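Local coordinates for protein putative silent information regulator 2 (PDB 5OL0) that probably removes acetyl groups from protein lysines as an NAD-dependent, zinc-binding sirtuin deacetylase, and probably helps regulate gene expression, at residues E22-Y27 against P238-N243; T79-K84 against G182-P187; V107-R112 against A304-L309; D198-A203 against V223-L228. One frame throughout, in Å; residues are numbered along the deposited sequence.

Contact 1 (E22-Y27 against P238-N243)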
loop_
_atom_site.group_PDB
_atom_site.type_symbol
_atom_site.label_atom_id
_atom_site.label_comp_id
_atom_site.label_asym_id
_atom_site.label_seq_id
_atom_site.Cartn_x
_atom_site.Cartn_y
_atom_site.Cartn_z
ATOM N N GLU A 22 6.110 -17.970 -14.195
ATOM C CA GLU A 22 6.513 -19.368 -14.054
ATOM C C GLU A 22 7.875 -19.577 -13.371
ATOM O O GLU A 22 7.982 -20.354 -12.387
ATOM C CB GLU A 22 6.537 -20.050 -15.436
ATOM C CG GLU A 22 6.931 -21.532 -15.401
ATOM C CD GLU A 22 6.691 -22.271 -16.726
ATOM O OE1 GLU A 22 6.873 -21.655 -17.800
ATOM O OE2 GLU A 22 6.332 -23.468 -16.667
ATOM N N GLY A 23 8.890 -18.860 -13.843
ATOM C CA GLY A 23 10.194 -18.916 -13.194
ATOM C C GLY A 23 10.200 -18.457 -11.743
ATOM O O GLY A 23 10.880 -19.039 -10.882
ATOM N N LEU A 24 9.418 -17.414 -11.451
ATOM C CA LEU A 24 9.323 -16.917 -10.112
ATOM C C LEU A 24 8.734 -17.967 -9.209
ATOM O O LEU A 24 9.216 -18.167 -8.080
ATOM C CB LEU A 24 8.451 -15.630 -10.107
ATOM C CG LEU A 24 8.108 -15.074 -8.716
ATOM C CD1 LEU A 24 9.364 -14.790 -7.990
ATOM C CD2 LEU A 24 7.249 -13.812 -8.824
ATOM N N ALA A 25 7.636 -18.595 -9.648
ATOM C CA ALA A 25 7.012 -19.629 -8.816
ATOM C C ALA A 25 7.980 -20.798 -8.559
ATOM O O ALA A 25 8.071 -21.284 -7.415
ATOM C CB ALA A 25 5.751 -20.165 -9.457
ATOM N N HIS A 26 8.648 -21.248 -9.621
ATOM C CA HIS A 26 9.746 -22.263 -9.516
ATOM C C HIS A 26 10.785 -21.861 -8.518
ATOM O O HIS A 26 11.203 -22.685 -7.689
ATOM C CB HIS A 26 10.543 -22.439 -10.823
ATOM C CG HIS A 26 9.983 -23.443 -11.783
ATOM N ND1 HIS A 26 10.118 -24.806 -11.597
ATOM C CD2 HIS A 26 9.388 -23.283 -12.996
ATOM C CE1 HIS A 26 9.579 -25.438 -12.632
ATOM N NE2 HIS A 26 9.131 -24.537 -13.493
ATOM N N TYR A 27 11.239 -20.612 -8.600
ATOM C CA TYR A 27 12.303 -20.135 -7.710
ATOM C C TYR A 27 11.823 -20.184 -6.255
ATOM O O TYR A 27 12.533 -20.688 -5.369
ATOM C CB TYR A 27 12.739 -18.717 -8.084
ATOM C CG TYR A 27 13.826 -18.061 -7.206
ATOM C CD1 TYR A 27 13.492 -17.403 -5.980
ATOM C CD2 TYR A 27 15.167 -18.016 -7.627
ATOM C CE1 TYR A 27 14.476 -16.807 -5.175
ATOM C CE2 TYR A 27 16.163 -17.365 -6.848
ATOM C CZ TYR A 27 15.823 -16.770 -5.638
ATOM O OH TYR A 27 16.775 -16.177 -4.849
ATOM N N PRO A 238 15.918 -11.320 -5.641
ATOM C CA PRO A 238 15.001 -10.907 -6.675
ATOM C C PRO A 238 13.983 -9.862 -6.183
ATOM O O PRO A 238 13.525 -9.912 -4.995
ATOM C CB PRO A 238 14.293 -12.192 -7.103
ATOM C CG PRO A 238 14.615 -13.197 -6.069
ATOM C CD PRO A 238 15.834 -12.760 -5.355
ATOM N N ARG A 239 13.671 -8.917 -7.084
ATOM C CA ARG A 239 12.706 -7.884 -6.806
ATOM C C ARG A 239 11.710 -7.884 -7.956
ATOM O O ARG A 239 12.085 -7.675 -9.085
ATOM C CB ARG A 239 13.375 -6.527 -6.607
ATOM C CG ARG A 239 14.511 -6.505 -5.609
ATOM C CD ARG A 239 14.965 -5.089 -5.260
ATOM N NE ARG A 239 15.580 -4.443 -6.418
ATOM C CZ ARG A 239 16.132 -3.217 -6.403
ATOM N NH1 ARG A 239 16.202 -2.475 -5.301
ATOM N NH2 ARG A 239 16.665 -2.740 -7.500
ATOM N N VAL A 240 10.455 -8.191 -7.665
ATOM C CA VAL A 240 9.453 -8.402 -8.676
ATOM C C VAL A 240 8.559 -7.186 -8.620
ATOM O O VAL A 240 7.986 -6.897 -7.571
ATOM C CB VAL A 240 8.632 -9.709 -8.376
ATOM C CG1 VAL A 240 7.456 -9.826 -9.311
ATOM C CG2 VAL A 240 9.525 -10.921 -8.581
ATOM N N VAL A 241 8.423 -6.460 -9.718
ATOM C CA VAL A 241 7.584 -5.256 -9.701
ATOM C C VAL A 241 6.415 -5.558 -10.603
ATOM O O VAL A 241 6.631 -5.929 -11.762
ATOM C CB VAL A 241 8.322 -4.002 -10.172
ATOM C CG1 VAL A 241 7.388 -2.803 -10.127
ATOM C CG2 VAL A 241 9.577 -3.778 -9.313
ATOM N N MET A 242 5.206 -5.505 -10.047
ATOM C CA MET A 242 3.950 -5.549 -10.833
ATOM C C MET A 242 3.323 -4.172 -10.901
ATOM O O MET A 242 2.781 -3.664 -9.910
ATOM C CB MET A 242 2.953 -6.526 -10.227
ATOM C CG MET A 242 3.461 -7.943 -10.065
ATOM S SD MET A 242 2.213 -9.050 -9.353
ATOM C CE MET A 242 3.074 -10.593 -9.604
ATOM N N ASN A 243 3.384 -3.543 -12.077
ATOM C CA ASN A 243 2.960 -2.138 -12.186
ATOM C C ASN A 243 2.567 -1.870 -13.649
ATOM O O ASN A 243 3.082 -2.522 -14.539
ATOM C CB ASN A 243 4.093 -1.206 -11.709
ATOM C CG ASN A 243 3.593 0.174 -11.265
ATOM O OD1 ASN A 243 3.268 1.000 -12.101
ATOM N ND2 ASN A 243 3.519 0.418 -9.957
#
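Leu24 and Val240 meet tip to tip where helix 21-30 lies against strand 239-242 of the six-stranded parallel sheet, the Rossmann-type core of the sirtuin fold. This pair is the fully buried part of the contact, and both methyls of Leu24 meet one methyl of the valine: CD2 of Leu24 comes within 3.7 Å of Val240 CG2, and CD1 of Leu24 lies 3.9 Å from the same CG2. Leu24 points its CG away from its own backbone N (chi1 173°), which sends both methyls from the helix toward the sheet. The methyl pair sits in an apolar surround, since Leu24 also touches Leu213 of strand 213-217 and Leu293 of helix 286-296, while Val240 reaches Val280 and Phe282 of the neighbouring strand. The contact thereby joins an N-terminal helix to the side of the sheet that helix 286-296 also packs on.

One helical turn on, the contact is as close but nearer solvent: Tyr27 is partly exposed. Its ring and the pyrrolidine of Pro238 face each other, with Pro238 CG set obliquely to the ring, 3.7 Å from Tyr27 CE1. Val15, Leu16 and Val33 add further packing around the tyrosine. At the outer end of the tyrosine ring, the phenolic OH of Tyr27 stands 3.6 Å from Pro238 CD, a van der Waals approach to a carbon.

Contact 2 (T79-K84 against G182-P187)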
loop_
_atom_site.group_PDB
_atom_site.type_symbol
_atom_site.label_atom_id
_atom_site.label_comp_id
_atom_site.label_asym_id
_atom_site.label_seq_id
_atom_site.Cartn_x
_atom_site.Cartn_y
_atom_site.Cartn_z
ATOM N N THR A 79 -0.097 20.784 6.704
ATOM C CA THR A 79 -0.243 22.252 6.713
ATOM C C THR A 79 -1.564 22.752 6.060
ATOM O O THR A 79 -2.260 23.613 6.632
ATOM C CB THR A 79 1.053 22.976 6.192
ATOM O OG1 THR A 79 0.760 24.363 6.111
ATOM C CG2 THR A 79 1.555 22.443 4.812
ATOM N N LEU A 80 -1.961 22.178 4.926
ATOM C CA LEU A 80 -3.315 22.440 4.398
ATOM C C LEU A 80 -4.447 22.001 5.333
ATOM O O LEU A 80 -5.462 22.671 5.418
ATOM C CB LEU A 80 -3.519 21.803 3.051
ATOM C CG LEU A 80 -4.692 22.393 2.284
ATOM C CD1 LEU A 80 -4.449 23.873 1.982
ATOM C CD2 LEU A 80 -4.893 21.622 0.989
ATOM N N LEU A 81 -4.282 20.878 6.028
ATOM C CA LEU A 81 -5.272 20.477 7.047
ATOM C C LEU A 81 -5.451 21.497 8.175
ATOM O O LEU A 81 -6.572 21.820 8.552
ATOM C CB LEU A 81 -4.909 19.113 7.662
ATOM C CG LEU A 81 -5.979 18.548 8.594
ATOM C CD1 LEU A 81 -7.215 18.150 7.807
ATOM C CD2 LEU A 81 -5.380 17.391 9.375
ATOM N N ARG A 82 -4.350 22.024 8.700
ATOM C CA ARG A 82 -4.454 23.069 9.736
ATOM C C ARG A 82 -5.087 24.346 9.185
ATOM O O ARG A 82 -5.740 25.044 9.887
ATOM C CB ARG A 82 -3.114 23.428 10.289
ATOM C CG ARG A 82 -2.433 22.309 10.983
ATOM C CD ARG A 82 -1.596 22.863 12.071
ATOM N NE ARG A 82 -1.048 21.830 12.931
ATOM C CZ ARG A 82 0.061 21.150 12.702
ATOM N NH1 ARG A 82 0.791 21.343 11.608
ATOM N NH2 ARG A 82 0.459 20.253 13.605
ATOM N N GLU A 83 -4.888 24.629 7.918
ATOM C CA GLU A 83 -5.300 25.908 7.372
ATOM C C GLU A 83 -6.737 25.870 6.915
ATOM O O GLU A 83 -7.499 26.797 7.200
ATOM C CB GLU A 83 -4.381 26.248 6.204
ATOM C CG GLU A 83 -4.341 27.710 5.809
ATOM C CD GLU A 83 -2.996 28.121 5.241
ATOM O OE1 GLU A 83 -2.118 27.242 5.081
ATOM O OE2 GLU A 83 -2.814 29.329 4.973
ATOM N N LYS A 84 -7.086 24.803 6.192
ATOM C CA LYS A 84 -8.379 24.683 5.541
ATOM C C LYS A 84 -8.846 23.193 5.604
ATOM O O LYS A 84 -8.826 22.486 4.569
ATOM C CB LYS A 84 -8.271 25.127 4.087
ATOM C CG LYS A 84 -7.873 26.573 3.851
ATOM C CD LYS A 84 -8.310 26.980 2.451
ATOM C CE LYS A 84 -7.608 28.226 1.919
ATOM N NZ LYS A 84 -7.713 28.242 0.424
ATOM N N GLY A 182 -9.216 21.449 21.525
ATOM C CA GLY A 182 -9.836 22.061 20.362
ATOM C C GLY A 182 -9.063 21.883 19.057
ATOM O O GLY A 182 -9.423 22.473 18.025
ATOM N N GLY A 183 -8.015 21.063 19.060
ATOM C CA GLY A 183 -7.351 20.740 17.815
ATOM C C GLY A 183 -8.249 20.028 16.792
ATOM O O GLY A 183 -9.309 19.477 17.108
ATOM N N ILE A 184 -7.817 20.097 15.554
ATOM C CA ILE A 184 -8.455 19.392 14.460
ATOM C C ILE A 184 -8.180 17.889 14.525
ATOM O O ILE A 184 -7.015 17.465 14.667
ATOM C CB ILE A 184 -7.936 19.891 13.107
ATOM C CG1 ILE A 184 -8.494 21.294 12.812
ATOM C CG2 ILE A 184 -8.378 18.936 11.971
ATOM C CD1 ILE A 184 -7.584 22.097 11.884
ATOM N N VAL A 185 -9.244 17.102 14.413
ATOM C CA VAL A 185 -9.157 15.626 14.422
ATOM C C VAL A 185 -9.195 15.157 12.971
ATOM O O VAL A 185 -9.866 15.779 12.068
ATOM C CB VAL A 185 -10.267 15.003 15.292
ATOM C CG1 VAL A 185 -10.486 13.506 15.017
ATOM C CG2 VAL A 185 -9.920 15.214 16.768
ATOM N N LYS A 186 -8.446 14.083 12.732
ATOM C CA LYS A 186 -8.545 13.339 11.500
ATOM C C LYS A 186 -8.400 11.865 11.772
ATOM O O LYS A 186 -7.877 11.472 12.843
ATOM C CB LYS A 186 -7.523 13.825 10.469
ATOM C CG LYS A 186 -6.072 13.713 10.900
ATOM C CD LYS A 186 -5.188 13.682 9.658
ATOM C CE LYS A 186 -3.728 13.676 10.072
ATOM N NZ LYS A 186 -3.322 12.396 10.720
ATOM N N PRO A 187 -8.859 11.036 10.813
ATOM C CA PRO A 187 -8.492 9.617 10.849
ATOM C C PRO A 187 -7.008 9.468 10.874
ATOM O O PRO A 187 -6.287 10.408 10.429
ATOM C CB PRO A 187 -9.056 9.076 9.553
ATOM C CG PRO A 187 -10.173 9.978 9.235
ATOM C CD PRO A 187 -9.707 11.348 9.649
#
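Leu81 and Ile184 run alongside each other, pointing opposite ways, so that they meet along their flanks: Leu81 CG lies 4.2 Å from the branch methyl CG2 of Ile184. The longer arm of the isoleucine goes further, passing the leucine side chain to reach the helix backbone. Its CD1 ends 3.5 Å from the carbonyl O of Leu81 and 3.9 Å from CA of Arg82, an apolar tip laid on the last turn of helix 78-83. Ile184 CG1 stands opposite its own carbonyl carbon (chi1 -73°), and this directs CD1 at the helix.

Strand 185-187 is an outer strand of the small antiparallel sheet in the zinc-binding module of the sirtuin fold, where Cys154, Cys157, Cys178 and Cys181 hold the zinc ion. The side chain of Ile184 lies about 8 Å from the metal and is not one of its ligands.

Lys186 crosses Leu81 at a slant and offers its aliphatic stem. Leu81 CD2 touches Lys186 CD at 3.7 Å and CG at 4.0 Å, while the chain bends at its last torsion (chi4 69°) and carries the ammonium away to Glu194 and the carbonyl of Val189. Arg82, at the exposed margin, turns its guanidinium to a salt bridge with Glu156, and Ile155 packs against Leu81, Arg82 and Lys186 alike.

Contact 3 (V107-R112 against A304-L309)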
loop_
_atom_site.group_PDB
_atom_site.type_symbol
_atom_site.label_atom_id
_atom_site.label_comp_id
_atom_site.label_asym_id
_atom_site.label_seq_id
_atom_site.Cartn_x
_atom_site.Cartn_y
_atom_site.Cartn_z
ATOM N N VAL A 107 -5.130 -9.619 -5.304
ATOM C CA VAL A 107 -3.812 -9.345 -4.702
ATOM C C VAL A 107 -3.881 -9.505 -3.164
ATOM O O VAL A 107 -3.012 -10.121 -2.549
ATOM C CB VAL A 107 -3.353 -7.910 -5.066
ATOM C CG1 VAL A 107 -2.214 -7.445 -4.176
ATOM C CG2 VAL A 107 -2.937 -7.811 -6.537
ATOM N N HIS A 108 -4.872 -8.874 -2.553
ATOM C CA HIS A 108 -5.006 -8.897 -1.104
ATOM C C HIS A 108 -5.177 -10.328 -0.496
ATOM O O HIS A 108 -4.557 -10.728 0.564
ATOM C CB HIS A 108 -6.135 -7.952 -0.659
ATOM C CG HIS A 108 -5.959 -6.518 -1.082
ATOM N ND1 HIS A 108 -5.148 -5.635 -0.401
ATOM C CD2 HIS A 108 -6.501 -5.806 -2.097
ATOM C CE1 HIS A 108 -5.193 -4.455 -0.991
ATOM N NE2 HIS A 108 -6.012 -4.526 -2.011
ATOM N N HIS A 109 -6.053 -11.089 -1.131
ATOM C CA HIS A 109 -6.255 -12.484 -0.772
ATOM C C HIS A 109 -4.965 -13.284 -1.005
ATOM O O HIS A 109 -4.652 -14.147 -0.226
ATOM C CB HIS A 109 -7.407 -13.089 -1.589
ATOM C CG HIS A 109 -8.750 -12.569 -1.187
ATOM N ND1 HIS A 109 -9.200 -12.642 0.108
ATOM C CD2 HIS A 109 -9.724 -11.960 -1.897
ATOM C CE1 HIS A 109 -10.401 -12.112 0.173
ATOM N NE2 HIS A 109 -10.757 -11.724 -1.033
ATOM N N PHE A 110 -4.258 -13.011 -2.092
ATOM C CA PHE A 110 -2.995 -13.697 -2.342
ATOM C C PHE A 110 -2.006 -13.525 -1.189
ATOM O O PHE A 110 -1.326 -14.443 -0.809
ATOM C CB PHE A 110 -2.380 -13.245 -3.677
ATOM C CG PHE A 110 -1.086 -13.928 -4.013
ATOM C CD1 PHE A 110 -1.070 -15.269 -4.354
ATOM C CD2 PHE A 110 0.119 -13.230 -4.034
ATOM C CE1 PHE A 110 0.104 -15.930 -4.659
ATOM C CE2 PHE A 110 1.310 -13.873 -4.388
ATOM C CZ PHE A 110 1.310 -15.239 -4.676
ATOM N N ILE A 111 -1.888 -12.307 -0.691
ATOM C CA ILE A 111 -0.974 -12.073 0.366
ATOM C C ILE A 111 -1.378 -12.887 1.621
ATOM O O ILE A 111 -0.538 -13.373 2.378
ATOM C CB ILE A 111 -0.901 -10.511 0.659
ATOM C CG1 ILE A 111 -0.353 -9.756 -0.541
ATOM C CG2 ILE A 111 -0.046 -10.277 1.871
ATOM C CD1 ILE A 111 -0.469 -8.241 -0.437
ATOM N N ARG A 112 -2.671 -12.915 1.905
ATOM C CA ARG A 112 -3.156 -13.762 2.925
ATOM C C ARG A 112 -2.720 -15.210 2.682
ATOM O O ARG A 112 -2.299 -15.903 3.637
ATOM C CB ARG A 112 -4.658 -13.657 3.007
ATOM C CG ARG A 112 -5.378 -14.733 3.816
ATOM C CD ARG A 112 -4.960 -14.680 5.242
ATOM N NE ARG A 112 -5.610 -15.699 6.073
ATOM C CZ ARG A 112 -6.912 -15.714 6.465
ATOM N NH1 ARG A 112 -7.338 -16.682 7.272
ATOM N NH2 ARG A 112 -7.806 -14.807 6.065
ATOM N N ALA A 304 -9.210 -19.013 -5.520
ATOM C CA ALA A 304 -10.563 -18.905 -6.119
ATOM C C ALA A 304 -11.581 -19.024 -4.983
ATOM O O ALA A 304 -12.546 -18.284 -4.923
ATOM C CB ALA A 304 -10.788 -19.975 -7.177
ATOM N N LYS A 305 -11.275 -19.858 -4.012
ATOM C CA LYS A 305 -12.126 -20.009 -2.868
ATOM C C LYS A 305 -12.178 -18.733 -2.017
ATOM O O LYS A 305 -13.241 -18.406 -1.487
ATOM C CB LYS A 305 -11.641 -21.166 -2.001
ATOM C CG LYS A 305 -12.526 -21.403 -0.782
ATOM C CD LYS A 305 -12.169 -22.683 -0.044
ATOM C CE LYS A 305 -13.114 -22.887 1.139
ATOM N NZ LYS A 305 -12.413 -23.621 2.219
ATOM N N ARG A 306 -11.071 -18.011 -1.837
ATOM C CA ARG A 306 -11.155 -16.749 -1.080
ATOM C C ARG A 306 -11.920 -15.691 -1.856
ATOM O O ARG A 306 -12.698 -14.893 -1.302
ATOM C CB ARG A 306 -9.787 -16.179 -0.747
ATOM C CG ARG A 306 -9.019 -16.959 0.257
ATOM C CD ARG A 306 -9.527 -16.717 1.650
ATOM N NE ARG A 306 -9.157 -17.837 2.495
ATOM C CZ ARG A 306 -7.929 -18.116 2.938
ATOM N NH1 ARG A 306 -6.885 -17.345 2.644
ATOM N NH2 ARG A 306 -7.736 -19.191 3.706
ATOM N N MET A 307 -11.673 -15.654 -3.145
ATOM C CA MET A 307 -12.317 -14.693 -3.997
ATOM C C MET A 307 -13.860 -14.843 -4.110
ATOM O O MET A 307 -14.574 -13.854 -4.038
ATOM C CB MET A 307 -11.669 -14.747 -5.346
ATOM C CG MET A 307 -10.302 -14.058 -5.289
ATOM S SD MET A 307 -9.512 -14.249 -6.859
ATOM C CE MET A 307 -10.387 -12.933 -7.737
ATOM N N ARG A 308 -14.367 -16.054 -4.269
ATOM C CA ARG A 308 -15.833 -16.297 -4.208
ATOM C C ARG A 308 -16.417 -15.930 -2.857
ATOM O O ARG A 308 -17.430 -15.219 -2.799
ATOM C CB ARG A 308 -16.189 -17.763 -4.497
ATOM C CG ARG A 308 -16.298 -18.099 -5.988
ATOM C CD ARG A 308 -16.898 -19.482 -6.214
ATOM N NE ARG A 308 -16.247 -20.480 -5.355
ATOM C CZ ARG A 308 -15.054 -21.040 -5.580
ATOM N NH1 ARG A 308 -14.332 -20.725 -6.666
ATOM N NH2 ARG A 308 -14.582 -21.933 -4.702
ATOM N N LEU A 309 -15.749 -16.397 -1.788
ATOM C CA LEU A 309 -16.170 -16.183 -0.381
ATOM C C LEU A 309 -16.353 -14.711 0.023
ATOM O O LEU A 309 -16.926 -14.438 1.085
ATOM C CB LEU A 309 -15.231 -16.903 0.634
ATOM C CG LEU A 309 -15.572 -18.346 1.097
ATOM C CD1 LEU A 309 -15.959 -19.333 -0.008
ATOM C CD2 LEU A 309 -14.432 -18.930 1.920
#
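Helices 107-112 and 304-308 pass at 129° between their N-to-C directions, their axes 9.7 Å apart at closest approach, and the backbones come nearest at His109 and Arg306. Between them the imidazole of His109 receives CB of Arg306 over one face, in a CH-pi contact with CB 4.0 Å from the ring centroid and 26° off its normal. The methylene is displaced toward the rim, nearest ND1 of His109 at 3.7 Å. Met307 adds its CG at 4.0 Å from CD2 of the same histidine, approaching the ring obliquely.

Helix 106-116 packs on helix 286-296 of the Rossmann-type domain through Val107 and Phe110, and the C-terminal helix 300-308 packs on helix 106-116 through His109 and Arg112.

Farther along, two arginines stack. Their side chains cross at about a right angle, yet the guanidinium planes are only 23° apart and lie flat on one another. A bend at chi2 carries the Arg306 chain to this position, where its NH1 lies 3.2 Å from CG of Arg112. NH1 is buried here without a polar partner in the model. The like charges are probably eased by Asp116, whose OD2 forms a salt bridge with Arg112 NE and a long, weak ion pair with Arg306 NH2; Arg112 NH2 is further fixed by the carbonyl of Ala135.

Contact 4 (D198-A203 against V223-L228)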
loop_
_atom_site.group_PDB
_atom_site.type_symbol
_atom_site.label_atom_id
_atom_site.label_comp_id
_atom_site.label_asym_id
_atom_site.label_seq_id
_atom_site.Cartn_x
_atom_site.Cartn_y
_atom_site.Cartn_z
ATOM N N ASP A 198 6.022 3.359 14.098
ATOM C CA ASP A 198 7.187 2.577 14.489
ATOM C C ASP A 198 7.351 1.293 13.723
ATOM O O ASP A 198 8.450 0.872 13.428
ATOM C CB ASP A 198 7.023 2.126 15.959
ATOM C CG ASP A 198 7.329 3.215 16.965
ATOM O OD1 ASP A 198 8.192 4.070 16.703
ATOM O OD2 ASP A 198 6.753 3.153 18.078
ATOM N N ALA A 199 6.228 0.622 13.498
ATOM C CA ALA A 199 6.239 -0.615 12.815
ATOM C C ALA A 199 6.788 -0.484 11.381
ATOM O O ALA A 199 7.323 -1.467 10.832
ATOM C CB ALA A 199 4.843 -1.190 12.794
ATOM N N PHE A 200 6.648 0.681 10.753
ATOM C CA PHE A 200 7.322 0.910 9.454
ATOM C C PHE A 200 8.822 0.828 9.598
ATOM O O PHE A 200 9.506 0.145 8.832
ATOM C CB PHE A 200 6.949 2.254 8.824
ATOM C CG PHE A 200 7.813 2.576 7.681
ATOM C CD1 PHE A 200 7.599 1.975 6.463
ATOM C CD2 PHE A 200 8.955 3.348 7.860
ATOM C CE1 PHE A 200 8.437 2.210 5.408
ATOM C CE2 PHE A 200 9.787 3.600 6.803
ATOM C CZ PHE A 200 9.533 3.040 5.571
ATOM N N PHE A 201 9.360 1.490 10.618
ATOM C CA PHE A 201 10.828 1.476 10.827
ATOM C C PHE A 201 11.392 0.103 11.237
ATOM O O PHE A 201 12.506 -0.257 10.844
ATOM C CB PHE A 201 11.225 2.612 11.791
ATOM C CG PHE A 201 10.932 3.959 11.203
ATOM C CD1 PHE A 201 11.750 4.446 10.190
ATOM C CD2 PHE A 201 9.793 4.674 11.573
ATOM C CE1 PHE A 201 11.446 5.640 9.555
ATOM C CE2 PHE A 201 9.486 5.877 10.951
ATOM C CZ PHE A 201 10.327 6.363 9.932
ATOM N N ASP A 202 10.576 -0.649 11.955
ATOM C CA ASP A 202 10.867 -2.092 12.269
ATOM C C ASP A 202 11.033 -2.877 10.966
ATOM O O ASP A 202 12.030 -3.557 10.732
ATOM C CB ASP A 202 9.692 -2.639 13.084
ATOM C CG ASP A 202 9.928 -4.036 13.594
ATOM O OD1 ASP A 202 10.689 -4.167 14.564
ATOM O OD2 ASP A 202 9.396 -5.009 13.004
ATOM N N ALA A 203 10.079 -2.674 10.065
ATOM C CA ALA A 203 10.146 -3.324 8.792
ATOM C C ALA A 203 11.347 -2.885 7.958
ATOM O O ALA A 203 12.031 -3.701 7.423
ATOM C CB ALA A 203 8.843 -3.152 8.051
ATOM N N VAL A 223 6.894 8.257 -2.813
ATOM C CA VAL A 223 6.592 8.679 -1.436
ATOM C C VAL A 223 7.555 8.065 -0.421
ATOM O O VAL A 223 7.709 6.840 -0.365
ATOM C CB VAL A 223 5.126 8.336 -1.080
ATOM C CG1 VAL A 223 4.842 8.729 0.353
ATOM C CG2 VAL A 223 4.189 9.068 -2.025
ATOM N N HIS A 224 8.181 8.909 0.404
ATOM C CA HIS A 224 9.295 8.548 1.226
ATOM C C HIS A 224 8.917 8.737 2.651
ATOM O O HIS A 224 8.059 9.552 2.912
ATOM C CB HIS A 224 10.497 9.439 0.846
ATOM C CG HIS A 224 10.764 9.448 -0.608
ATOM N ND1 HIS A 224 11.217 8.330 -1.272
ATOM C CD2 HIS A 224 10.587 10.411 -1.547
ATOM C CE1 HIS A 224 11.280 8.601 -2.562
ATOM N NE2 HIS A 224 10.920 9.858 -2.751
ATOM N N PRO A 225 9.488 7.964 3.591
ATOM C CA PRO A 225 10.519 6.964 3.368
ATOM C C PRO A 225 10.090 5.528 2.877
ATOM O O PRO A 225 10.944 4.661 2.716
ATOM C CB PRO A 225 11.177 6.877 4.747
ATOM C CG PRO A 225 10.081 7.141 5.715
ATOM C CD PRO A 225 9.159 8.118 5.021
ATOM N N PHE A 226 8.816 5.309 2.638
ATOM C CA PHE A 226 8.273 4.052 2.140
ATOM C C PHE A 226 9.056 3.508 0.963
ATOM O O PHE A 226 9.404 2.335 0.944
ATOM C CB PHE A 226 6.791 4.195 1.711
ATOM C CG PHE A 226 6.125 2.862 1.396
ATOM C CD1 PHE A 226 5.517 2.113 2.432
ATOM C CD2 PHE A 226 6.212 2.290 0.134
ATOM C CE1 PHE A 226 4.923 0.870 2.163
ATOM C CE2 PHE A 226 5.621 1.047 -0.138
ATOM C CZ PHE A 226 4.968 0.340 0.869
ATOM N N ALA A 227 9.390 4.362 0.013
ATOM C CA ALA A 227 10.116 3.924 -1.183
ATOM C C ALA A 227 11.519 3.385 -0.895
ATOM O O ALA A 227 12.136 2.777 -1.748
ATOM C CB ALA A 227 10.163 5.037 -2.186
ATOM N N LEU A 228 12.009 3.529 0.329
ATOM C CA LEU A 228 13.330 2.954 0.646
ATOM C C LEU A 228 13.300 1.465 0.824
ATOM O O LEU A 228 14.336 0.813 0.710
ATOM C CB LEU A 228 13.917 3.524 1.894
ATOM C CG LEU A 228 14.463 4.934 1.814
ATOM C CD1 LEU A 228 14.756 5.390 3.237
ATOM C CD2 LEU A 228 15.750 4.892 0.987
#
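The carbonyl O of Pro225 accepts a backbone hydrogen bond from Leu228 N at 2.8 Å, and the ring of Phe200 abuts the same oxygen with its edge. Phe200 CZ stands 3.6 Å from Pro225 O, which lies near the ring plane, so this outer carbon meets the carbonyl while the neighbouring ring atoms meet carbon on each side. CE2 of Phe200 packs on Pro225 CG at 3.7 Å. CE1 of Phe200, on the other flank of CZ, comes to 3.8 Å from CA of Phe226 and, less closely, to its CD1. The two phenylalanine side chains cross obliquely. Phe200 CG is anti to the backbone N (chi1 169°), which extends the ring from helix 198-207 into the turn formed by 225-228.

Phe201, next on the helix, turns its face to the edge of Phe200: Phe200 CD2 lies 3.6 Å above the plane of the Phe201 ring, over its centre. CZ of Phe201 also reaches Pro225 CG at 4.3 Å, giving the proline two aromatic neighbours. The peptide bond before Pro225 is cis, which bends the chain sharply between His224 and the turn.

Phe226 also packs on Cys124 of the central sheet and on Gln126, a probable NAD-binding residue. The bound acetylated p53 peptide packs on Phe201 and Pro225 themselves; His224 gives it backbone hydrogen bonds, and Val223 packs on its modified side chain. Helix and loop thus help form the sirtuin substrate cleft, where the acetyl-lysine peptide lies between the Rossmann-type domain and the zinc module.

How the contacts relate
From the N terminus, helix 21-30 is the first segment, and contact 1 closes at strand 239-242 of the parallel sheet, 211 residues on. Contacts 2 and 4 are both nested in that loop and lie in series: 79-84 meets 182-187 beside the zinc module, then 198-203 meets 223-228 near the peptide. Contact 3 starts inside the loop at 107-112 but closes beyond it at 304-309, so it crosses contacts 1 and 2 and encloses contact 4. None touch. Contacts 1 and 2, with centres 42 Å apart, lie on opposite sides of the chain's centre, while contact 3 brings the C-terminal helix back to the Rossmann-type domain.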